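Local coordinates for protein aldose 1-epimerase (PDB 3NRE) that probably interconverts the alpha and beta anomers of an aldose sugar, acting as a mutarotase, at residues 100-105 with 117-123; 127-133 with 281-287; 17-21 with 87-92. All blocks are in the same frame, centred on the assembly; numbering follows the deposited sequence. Where two conformers were deposited one is given.

Contact 1 of 3, residues 100-105 with 117-123; sequences DSLCLV and VSQAFHL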
loop_
_atom_site.group_PDB
_atom_site.type_symbol
_atom_site.label_atom_id
_atom_site.label_comp_id
_atom_site.label_asym_id
_atom_site.label_seq_id
_atom_site.Cartn_x
_atom_site.Cartn_y
_atom_site.Cartn_z
ATOM N N ASP A 100 -20.750 -9.183 3.664
ATOM C CA ASP A 100 -19.920 -8.058 4.117
ATOM C C ASP A 100 -18.486 -8.463 4.475
ATOM O O ASP A 100 -17.772 -7.668 5.088
ATOM C CB ASP A 100 -20.595 -7.363 5.321
ATOM C CG ASP A 100 -20.819 -8.310 6.517
ATOM O OD1 ASP A 100 -20.295 -9.449 6.517
ATOM O OD2 ASP A 100 -21.552 -7.925 7.464
ATOM N N SER A 101 -18.066 -9.679 4.105
ATOM C CA SER A 101 -16.685 -10.129 4.303
ATOM C C SER A 101 -16.141 -11.044 3.189
ATOM O O SER A 101 -16.880 -11.758 2.486
ATOM C CB SER A 101 -16.544 -10.848 5.655
ATOM O OG SER A 101 -17.085 -12.152 5.562
ATOM N N LEU A 102 -14.823 -10.986 3.026
ATOM C CA LEU A 102 -14.115 -11.755 2.026
ATOM C C LEU A 102 -12.727 -12.079 2.581
ATOM O O LEU A 102 -12.115 -11.251 3.261
ATOM C CB LEU A 102 -13.955 -10.909 0.730
ATOM C CG LEU A 102 -13.213 -11.588 -0.426
ATOM C CD1 LEU A 102 -14.075 -12.646 -1.104
ATOM C CD2 LEU A 102 -12.777 -10.549 -1.443
ATOM N N CYS A 103 -12.250 -13.282 2.291
ATOM C CA CYS A 103 -10.886 -13.690 2.564
ATOM C C CYS A 103 -10.276 -14.416 1.354
ATOM O O CYS A 103 -10.863 -15.335 0.777
ATOM C CB CYS A 103 -10.841 -14.595 3.800
ATOM S SG CYS A 103 -9.124 -14.948 4.274
ATOM N N LEU A 104 -9.108 -13.924 0.934
ATOM C CA LEU A 104 -8.322 -14.483 -0.129
ATOM C C LEU A 104 -6.953 -14.928 0.420
ATOM O O LEU A 104 -6.423 -14.333 1.364
ATOM C CB LEU A 104 -8.024 -13.424 -1.179
ATOM C CG LEU A 104 -9.190 -12.644 -1.762
ATOM C CD1 LEU A 104 -8.706 -11.548 -2.738
ATOM C CD2 LEU A 104 -10.168 -13.585 -2.461
ATOM N N VAL A 105 -6.378 -15.931 -0.218
ATOM C CA VAL A 105 -5.047 -16.434 0.140
ATOM C C VAL A 105 -4.154 -16.558 -1.106
ATOM O O VAL A 105 -4.619 -16.801 -2.224
ATOM C CB VAL A 105 -5.125 -17.730 0.917
ATOM C CG1 VAL A 105 -5.981 -17.569 2.179
ATOM C CG2 VAL A 105 -5.694 -18.840 0.067
ATOM N N VAL A 117 0.106 -15.978 2.378
ATOM C CA VAL A 117 -0.495 -14.763 2.913
ATOM C C VAL A 117 -1.997 -14.843 2.763
ATOM O O VAL A 117 -2.450 -15.333 1.745
ATOM C CB VAL A 117 0.098 -13.506 2.273
ATOM C CG1 VAL A 117 0.068 -13.573 0.696
ATOM C CG2 VAL A 117 -0.588 -12.218 2.766
ATOM N N SER A 118 -2.723 -14.339 3.766
ATOM C CA SER A 118 -4.136 -14.135 3.710
ATOM C C SER A 118 -4.440 -12.639 3.722
ATOM O O SER A 118 -3.763 -11.835 4.355
ATOM C CB SER A 118 -4.861 -14.888 4.849
ATOM O OG SER A 118 -4.534 -14.312 6.087
ATOM N N GLN A 119 -5.484 -12.256 2.980
ATOM C CA GLN A 119 -5.985 -10.896 3.001
ATOM C C GLN A 119 -7.489 -10.972 3.248
ATOM O O GLN A 119 -8.197 -11.527 2.398
ATOM C CB GLN A 119 -5.703 -10.176 1.685
ATOM C CG GLN A 119 -5.838 -8.674 1.828
ATOM C CD GLN A 119 -5.505 -7.905 0.577
ATOM O OE1 GLN A 119 -5.389 -6.675 0.622
ATOM N NE2 GLN A 119 -5.406 -8.595 -0.550
ATOM N N ALA A 120 -7.933 -10.413 4.387
ATOM C CA ALA A 120 -9.334 -10.331 4.796
ATOM C C ALA A 120 -9.873 -8.915 4.665
ATOM O O ALA A 120 -9.225 -7.933 5.013
ATOM C CB ALA A 120 -9.506 -10.807 6.244
ATOM N N PHE A 121 -11.100 -8.824 4.164
ATOM C CA PHE A 121 -11.790 -7.557 3.965
ATOM C C PHE A 121 -13.090 -7.622 4.762
ATOM O O PHE A 121 -13.774 -8.630 4.700
ATOM C CB PHE A 121 -12.142 -7.402 2.472
ATOM C CG PHE A 121 -10.948 -7.395 1.542
ATOM C CD1 PHE A 121 -10.388 -8.573 1.100
ATOM C CD2 PHE A 121 -10.424 -6.193 1.081
ATOM C CE1 PHE A 121 -9.283 -8.577 0.249
ATOM C CE2 PHE A 121 -9.342 -6.178 0.221
ATOM C CZ PHE A 121 -8.798 -7.377 -0.215
ATOM N N HIS A 122 -13.457 -6.527 5.421
ATOM C CA HIS A 122 -14.716 -6.429 6.146
ATOM C C HIS A 122 -15.348 -5.051 5.995
ATOM O O HIS A 122 -14.651 -4.040 6.052
ATOM C CB HIS A 122 -14.457 -6.768 7.597
ATOM C CG HIS A 122 -15.691 -6.894 8.425
ATOM N ND1 HIS A 122 -15.965 -6.049 9.479
ATOM C CD2 HIS A 122 -16.733 -7.760 8.355
ATOM C CE1 HIS A 122 -17.121 -6.393 10.027
ATOM N NE2 HIS A 122 -17.602 -7.431 9.366
ATOM N N LEU A 123 -16.674 -5.014 5.797
ATOM C CA LEU A 123 -17.412 -3.756 5.668
ATOM C C LEU A 123 -18.388 -3.640 6.797
ATOM O O LEU A 123 -19.078 -4.609 7.107
ATOM C CB LEU A 123 -18.233 -3.711 4.378
ATOM C CG LEU A 123 -17.579 -3.249 3.108
ATOM C CD1 LEU A 123 -18.651 -3.134 2.021
ATOM C CD2 LEU A 123 -16.857 -1.902 3.309
HETATM O O HOH W 1 -20.697 -5.895 9.010
#

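Contact 2 of 3, residues 127-133 with 281-287; sequences TLTVTLS and TSEMSLR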
loop_
_atom_site.group_PDB
_atom_site.type_symbol
_atom_site.label_atom_id
_atom_site.label_comp_id
_atom_site.label_asym_id
_atom_site.label_seq_id
_atom_site.Cartn_x
_atom_site.Cartn_y
_atom_site.Cartn_z
ATOM N N THR A 127 -17.111 1.765 7.593
ATOM C CA THR A 127 -15.712 1.412 7.644
ATOM C C THR A 127 -15.379 0.133 6.862
ATOM O O THR A 127 -16.068 -0.878 6.977
ATOM C CB THR A 127 -15.219 1.191 9.125
ATOM O OG1 THR A 127 -15.710 2.226 9.997
ATOM C CG2 THR A 127 -13.709 1.147 9.194
ATOM N N LEU A 128 -14.282 0.197 6.137
ATOM C CA LEU A 128 -13.656 -0.944 5.485
ATOM C C LEU A 128 -12.410 -1.300 6.303
ATOM O O LEU A 128 -11.579 -0.417 6.573
ATOM C CB LEU A 128 -13.167 -0.546 4.089
ATOM C CG LEU A 128 -12.228 -1.552 3.413
ATOM C CD1 LEU A 128 -12.908 -2.911 3.221
ATOM C CD2 LEU A 128 -11.683 -0.997 2.087
ATOM N N THR A 129 -12.300 -2.574 6.704
ATOM C CA THR A 129 -11.118 -3.084 7.400
ATOM C C THR A 129 -10.466 -4.161 6.511
ATOM O O THR A 129 -11.120 -5.092 6.035
ATOM C CB THR A 129 -11.479 -3.681 8.787
ATOM O OG1 THR A 129 -12.193 -2.707 9.566
ATOM C CG2 THR A 129 -10.230 -4.115 9.559
ATOM N N VAL A 130 -9.165 -4.036 6.315
ATOM C CA VAL A 130 -8.395 -4.968 5.506
ATOM C C VAL A 130 -7.225 -5.442 6.368
ATOM O O VAL A 130 -6.582 -4.623 7.007
ATOM C CB VAL A 130 -7.823 -4.317 4.225
ATOM C CG1 VAL A 130 -7.144 -5.397 3.400
ATOM C CG2 VAL A 130 -8.927 -3.571 3.380
ATOM N N THR A 131 -7.016 -6.752 6.415
ATOM C CA THR A 131 -6.028 -7.393 7.260
ATOM C C THR A 131 -5.115 -8.303 6.400
ATOM O O THR A 131 -5.613 -9.184 5.670
ATOM C CB THR A 131 -6.808 -8.201 8.344
ATOM O OG1 THR A 131 -7.681 -7.311 9.069
ATOM C CG2 THR A 131 -5.888 -8.967 9.332
ATOM N N LEU A 132 -3.798 -8.100 6.476
ATOM C CA LEU A 132 -2.821 -8.978 5.846
ATOM C C LEU A 132 -2.073 -9.751 6.938
ATOM O O LEU A 132 -1.616 -9.133 7.902
ATOM C CB LEU A 132 -1.808 -8.158 5.058
ATOM C CG LEU A 132 -2.131 -7.705 3.626
ATOM C CD1 LEU A 132 -1.106 -6.655 3.272
ATOM C CD2 LEU A 132 -2.151 -8.917 2.632
ATOM N N SER A 133 -1.982 -11.078 6.785
ATOM C CA SER A 133 -1.256 -11.965 7.674
ATOM C C SER A 133 -0.373 -12.859 6.824
ATOM O O SER A 133 -0.881 -13.561 5.935
ATOM C CB SER A 133 -2.198 -12.842 8.511
ATOM O OG SER A 133 -3.189 -12.052 9.145
ATOM N N THR A 281 0.977 -9.824 11.269
ATOM C CA THR A 281 -0.304 -9.330 10.765
ATOM C C THR A 281 -0.346 -7.814 10.887
ATOM O O THR A 281 0.209 -7.233 11.830
ATOM C CB THR A 281 -1.490 -9.954 11.556
ATOM O OG1 THR A 281 -1.444 -11.386 11.461
ATOM C CG2 THR A 281 -2.830 -9.451 11.017
ATOM N N SER A 282 -0.956 -7.156 9.904
ATOM C CA SER A 282 -1.210 -5.706 10.004
ATOM C C SER A 282 -2.624 -5.454 9.516
ATOM O O SER A 282 -3.121 -6.234 8.742
ATOM C CB SER A 282 -0.222 -4.867 9.199
ATOM O OG SER A 282 -0.248 -5.187 7.847
ATOM N N GLU A 283 -3.232 -4.350 9.939
ATOM C CA GLU A 283 -4.576 -4.001 9.532
ATOM C C GLU A 283 -4.597 -2.537 9.085
ATOM O O GLU A 283 -3.915 -1.697 9.659
ATOM C CB GLU A 283 -5.512 -4.217 10.731
ATOM C CG GLU A 283 -6.954 -3.854 10.515
ATOM C CD GLU A 283 -7.726 -3.793 11.825
ATOM O OE1 GLU A 283 -7.918 -4.878 12.422
ATOM O OE2 GLU A 283 -8.115 -2.664 12.241
HETATM N N MSE A 284 -5.389 -2.228 8.056
HETATM C CA MSE A 284 -5.649 -0.850 7.673
HETATM C C MSE A 284 -7.153 -0.703 7.721
HETATM O O MSE A 284 -7.841 -1.562 7.172
HETATM C CB MSE A 284 -5.158 -0.627 6.249
HETATM C CG MSE A 284 -5.614 0.685 5.598
HETATM SE SE MSE A 284 -5.034 0.999 3.828
HETATM C CE MSE A 284 -6.041 -0.307 2.837
ATOM N N SER A 285 -7.659 0.370 8.327
ATOM C CA SER A 285 -9.058 0.670 8.208
ATOM C C SER A 285 -9.266 2.017 7.541
ATOM O O SER A 285 -8.458 2.947 7.714
ATOM C CB SER A 285 -9.757 0.582 9.552
ATOM O OG SER A 285 -9.417 1.648 10.429
ATOM N N LEU A 286 -10.321 2.093 6.720
ATOM C CA LEU A 286 -10.713 3.348 6.086
ATOM C C LEU A 286 -12.139 3.648 6.498
ATOM O O LEU A 286 -13.045 2.918 6.145
ATOM C CB LEU A 286 -10.612 3.221 4.557
ATOM C CG LEU A 286 -9.240 2.842 3.964
ATOM C CD1 LEU A 286 -9.362 2.615 2.449
ATOM C CD2 LEU A 286 -8.192 3.891 4.315
ATOM N N ARG A 287 -12.346 4.744 7.217
ATOM C CA ARG A 287 -13.663 5.087 7.713
ATOM C C ARG A 287 -14.158 6.333 7.025
ATOM O O ARG A 287 -13.437 7.338 6.974
ATOM C CB ARG A 287 -13.647 5.282 9.232
ATOM C CG ARG A 287 -14.982 5.690 9.806
ATOM C CD ARG A 287 -15.079 5.507 11.334
ATOM N NE ARG A 287 -14.108 6.349 12.038
ATOM C CZ ARG A 287 -14.247 7.655 12.271
ATOM N NH1 ARG A 287 -15.314 8.333 11.855
ATOM N NH2 ARG A 287 -13.294 8.299 12.928
#

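Contact 3 of 3, residues 17-21 with 87-92; sequences SDQGG and GWLGEW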
loop_
_atom_site.group_PDB
_atom_site.type_symbol
_atom_site.label_atom_id
_atom_site.label_comp_id
_atom_site.label_asym_id
_atom_site.label_seq_id
_atom_site.Cartn_x
_atom_site.Cartn_y
_atom_site.Cartn_z
ATOM N N SER A 17 -10.705 -8.217 -6.604
ATOM C CA SER A 17 -10.327 -9.189 -7.607
ATOM C C SER A 17 -9.330 -10.184 -7.071
ATOM O O SER A 17 -8.438 -9.798 -6.304
ATOM C CB SER A 17 -9.674 -8.461 -8.805
ATOM O OG SER A 17 -9.130 -9.369 -9.726
ATOM N N ASP A 18 -9.430 -11.421 -7.553
ATOM C CA ASP A 18 -8.397 -12.431 -7.250
ATOM C C ASP A 18 -7.078 -12.173 -7.984
ATOM O O ASP A 18 -6.094 -12.848 -7.708
ATOM C CB ASP A 18 -8.856 -13.863 -7.498
ATOM C CG ASP A 18 -9.300 -14.147 -8.960
ATOM O OD1 ASP A 18 -9.236 -13.265 -9.841
ATOM O OD2 ASP A 18 -9.766 -15.308 -9.179
ATOM N N GLN A 19 -7.059 -11.262 -8.958
ATOM C CA GLN A 19 -5.834 -10.915 -9.678
ATOM C C GLN A 19 -5.096 -9.900 -8.811
ATOM O O GLN A 19 -5.465 -8.707 -8.750
ATOM C CB GLN A 19 -6.131 -10.300 -11.044
ATOM C CG GLN A 19 -6.957 -11.182 -11.906
ATOM C CD GLN A 19 -6.329 -12.524 -12.213
ATOM O OE1 GLN A 19 -5.318 -12.586 -12.918
ATOM N NE2 GLN A 19 -6.938 -13.617 -11.725
ATOM N N GLY A 20 -4.091 -10.373 -8.087
ATOM C CA GLY A 20 -3.325 -9.492 -7.220
ATOM C C GLY A 20 -3.918 -9.215 -5.840
ATOM O O GLY A 20 -3.392 -8.438 -5.078
ATOM N N GLY A 21 -5.099 -9.745 -5.548
ATOM C CA GLY A 21 -5.762 -9.415 -4.326
ATOM C C GLY A 21 -6.117 -7.943 -4.207
ATOM O O GLY A 21 -6.072 -7.362 -3.139
ATOM N N GLY A 87 2.699 -10.416 -4.044
ATOM C CA GLY A 87 1.262 -10.547 -3.893
ATOM C C GLY A 87 0.454 -9.836 -4.959
ATOM O O GLY A 87 -0.478 -10.404 -5.563
ATOM N N TRP A 88 0.829 -8.590 -5.205
ATOM C CA TRP A 88 0.140 -7.778 -6.201
ATOM C C TRP A 88 0.164 -8.324 -7.628
ATOM O O TRP A 88 -0.604 -7.850 -8.460
ATOM C CB TRP A 88 0.653 -6.324 -6.171
ATOM C CG TRP A 88 2.091 -6.138 -6.635
ATOM C CD1 TRP A 88 3.205 -6.866 -6.263
ATOM C CD2 TRP A 88 2.555 -5.119 -7.509
ATOM N NE1 TRP A 88 4.320 -6.332 -6.875
ATOM C CE2 TRP A 88 3.945 -5.275 -7.646
ATOM C CE3 TRP A 88 1.934 -4.051 -8.152
ATOM C CZ2 TRP A 88 4.719 -4.410 -8.409
ATOM C CZ3 TRP A 88 2.692 -3.196 -8.923
ATOM C CH2 TRP A 88 4.072 -3.383 -9.069
ATOM N N LEU A 89 1.082 -9.257 -7.940
ATOM C CA LEU A 89 1.241 -9.835 -9.240
ATOM C C LEU A 89 0.681 -11.272 -9.354
ATOM O O LEU A 89 0.703 -11.861 -10.432
ATOM C CB LEU A 89 2.721 -9.867 -9.623
ATOM C CG LEU A 89 3.426 -8.512 -9.593
ATOM C CD1 LEU A 89 4.911 -8.723 -9.938
ATOM C CD2 LEU A 89 2.763 -7.588 -10.563
ATOM N N GLY A 90 0.291 -11.837 -8.245
ATOM C CA GLY A 90 -0.116 -13.268 -8.199
ATOM C C GLY A 90 -1.610 -13.458 -8.251
ATOM O O GLY A 90 -2.400 -12.506 -8.064
ATOM N N GLU A 91 -2.020 -14.672 -8.536
ATOM C CA GLU A 91 -3.436 -14.991 -8.520
ATOM C C GLU A 91 -3.819 -15.605 -7.169
ATOM O O GLU A 91 -3.202 -16.583 -6.723
ATOM C CB GLU A 91 -3.787 -15.941 -9.658
ATOM C CG GLU A 91 -3.690 -15.329 -11.045
ATOM C CD GLU A 91 -4.341 -16.231 -12.078
ATOM O OE1 GLU A 91 -5.594 -16.258 -12.127
ATOM O OE2 GLU A 91 -3.598 -16.924 -12.809
ATOM N N TRP A 92 -4.823 -15.026 -6.511
ATOM C CA TRP A 92 -5.219 -15.442 -5.167
ATOM C C TRP A 92 -6.418 -16.369 -5.262
ATOM O O TRP A 92 -7.098 -16.426 -6.318
ATOM C CB TRP A 92 -5.573 -14.222 -4.330
ATOM C CG TRP A 92 -4.425 -13.254 -4.076
ATOM C CD1 TRP A 92 -3.605 -12.660 -5.014
ATOM C CD2 TRP A 92 -3.982 -12.767 -2.789
ATOM N NE1 TRP A 92 -2.707 -11.830 -4.386
ATOM C CE2 TRP A 92 -2.897 -11.892 -3.027
ATOM C CE3 TRP A 92 -4.386 -12.988 -1.461
ATOM C CZ2 TRP A 92 -2.244 -11.233 -1.997
ATOM C CZ3 TRP A 92 -3.721 -12.377 -0.454
ATOM C CH2 TRP A 92 -2.669 -11.457 -0.731
HETATM O O HOH W 2 -10.431 -16.689 -6.549
#

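Contact 1 of 3, residues 100-105 with 117-123
Leu102 and Phe121 face each other as a hydrogen-bonded antiparallel pair, and their side chains leave the sheet side by side, pointing the same way. The Leu102 methyl CD2 lies 4.0 Å from Phe121 CD1; with Leu102 CG anti to the backbone N (chi1 180°) and the Phe121 ring beside its own N (chi1 -61°), the two side chains run together. Leu104 reaches the same ring more loosely, its CD1 standing 4.3 Å from Phe121 CE1. Leu102, Leu104, Gln119 and Phe121 form the buried face; Val16 of strand 12-17 touches both leucines and the phenylalanine, and the amide of Gln119 is satisfied by the backbone O of Gly21 and the indole N-H of Trp148.

Beneath these side chains the ladder is regular. Phe121 N donates to Leu102 O at 2.8 Å, and Gln119 N to Leu104 O in an equally straight bond; both pairs are completed by the reciprocal bond. On the other face Ser101, Cys103, Val105, Ser118, Ala120 and His122 pack more thinly, and most of them are partly exposed. Val105 CG1 rests 3.9 Å from Ser118 CB, while His122 comes nearest with CD2, 3.4 Å from Asp100 O. That same carbonyl oxygen also accepts from Leu123 N. Here the strand end meets solvent: one water donates both to Asp100 OD2, at 2.7 Å, and to Leu123 O, clipping the carboxylate to the neighbouring backbone.

With strand directions 165° apart and hydrogen-bonded pairs alternating with non-hydrogen-bonded ones, the two segments are the arms of a beta hairpin, strands 101-109 and 114-123, within the large antiparallel sheet of this aldose 1-epimerase family beta-sandwich.

Contact 2 of 3, residues 127-133 with 281-287
Leu128 with Leu286, Val130 with Met284 and Leu132 with Ser282 are the hydrogen-bonded pairs of this antiparallel ladder, each joined by two backbone bonds. The six N-H...O angles fall between 153° and 170°, and the shortest bond, Leu286 N to Leu128 O, measures 2.8 Å. Between them, alpha C-H groups approach the same carbonyls: Ser285 CA lies 3.2 Å from Leu128 O.

Apolar contacts across the strands are modest on the face of Leu128, Val130, Leu132, Ser282, Met284 and Leu286. Leu128 CD2 comes to 4.3 Å from Leu286 CD1, and the methyl CE of Met284, a selenomethionine in the crystal, stands 4.4 Å from Val130 CG2. These side chains pack chiefly on other parts of the fold: Trp148 of strand 142-153 touches Val130, Leu132, Ser282 and Met284, and the Ser282 hydroxyl is hydrogen-bonded to Thr146.

The opposite face carries mixed polar and aliphatic contacts. Thr129 turns its methyl CG2 anti to the backbone N, its OG1 taking the place beside that N (chi1 -55°), and this lays the methyl 3.4 Å from both CG and CD of Glu283, whose chain crosses it obliquely. At the far end, in the conformer given, Thr127 OG1 lies 3.5 Å from Arg287 CG, while the guanidinium of Arg287 leads away to a salt bridge with Glu289.

One side-chain hydrogen bond, less certain because it rests on the conformer given for Thr281, spans the strands: Ser133 OG and Thr281 OG1 are 3.0 Å apart, with either able to donate.

Cohesion therefore rests mainly on the backbone ladder, which is indifferent to side-chain chemistry; the more polar face adds methyl and methylene contacts and perhaps a hydroxyl pair, whereas the apolar side chains are directed to the interior of the sandwich.

Contact 3 of 3, residues 17-21 with 87-92
The indole of Trp92 lies with one face against Gly21, whose CA sits 3.8 Å from the centroid of the five-membered ring and 5° off its normal, a CH-pi contact. Gly87 C and Gly90 O lie at the ring edge, in its plane. There Trp92 NE1 donates to Gly87 O at 2.9 Å; Gly90 N reaches this oxygen from the opposite face of the carbonyl, so two bonds grip it, and the one from NE1 would restrain the indole from turning. A CB on Gly21 would collide with Trp92 CE2 and one on Gly20 with Trp88 O, so the close approach depends on both being glycine. The Trp88 ring carries Leu89 CD2 3.9 Å above the centre of one face, stacks with Phe49 and meets His84 edge-to-face.

A second set of flat groups, the Gln19 amide and Glu91 carboxylate, run side by side with planes 61° apart. Gln19 bends back at chi2 (-60°), which, in the conformer given for Glu91, brings NE2 3.0 Å from Glu91 OE1, on the anti side and somewhat out of the carboxylate plane. The same nitrogen donates to Asp18 OD1, met from above its plane, so the amide stands between two acids. With Gln19 replaced by an alanine, the Glu91 carboxylate is likely to lose this mate and turn more freely, though Asp18 OD1 would keep Thr3 N.

Backbone bonds complete the clasp: Trp92 N donates to Asp18 O at 2.8 Å, nearly straight, and Gly20 N to Gly90 O at 2.7 Å.

The 17-21 turn joins strands 12-17 and 22-28, and segment 87-92 leads into strand 93-97; Trp92 packs on Val117 and Gln119 of strand 114-123, and its ring meets that of Tyr106 on strand 101-109.

How the contacts relate
From the N terminus, contact 3 comes first: the turn at 17-21 meets 87-92, closing a loop of 65 residues and tying the small N-terminal sheet to the entry of the nine-stranded one. Contact 1 then closes a short hairpin of 11 intervening residues, and contact 2 a long excursion of 147, bringing the chain's last strand back beside 127-136. The three follow in series, neither nesting nor crossing. Contacts 1 and 2 are neighbours in one sheet, linked by backbone bonds such as His122 N to Thr129 O. Contact 3 reaches contact 1 where Trp92 CE3 packs on Leu104 CB, but only brushes contact 2, where Trp92 CH2 meets Leu132 CD2.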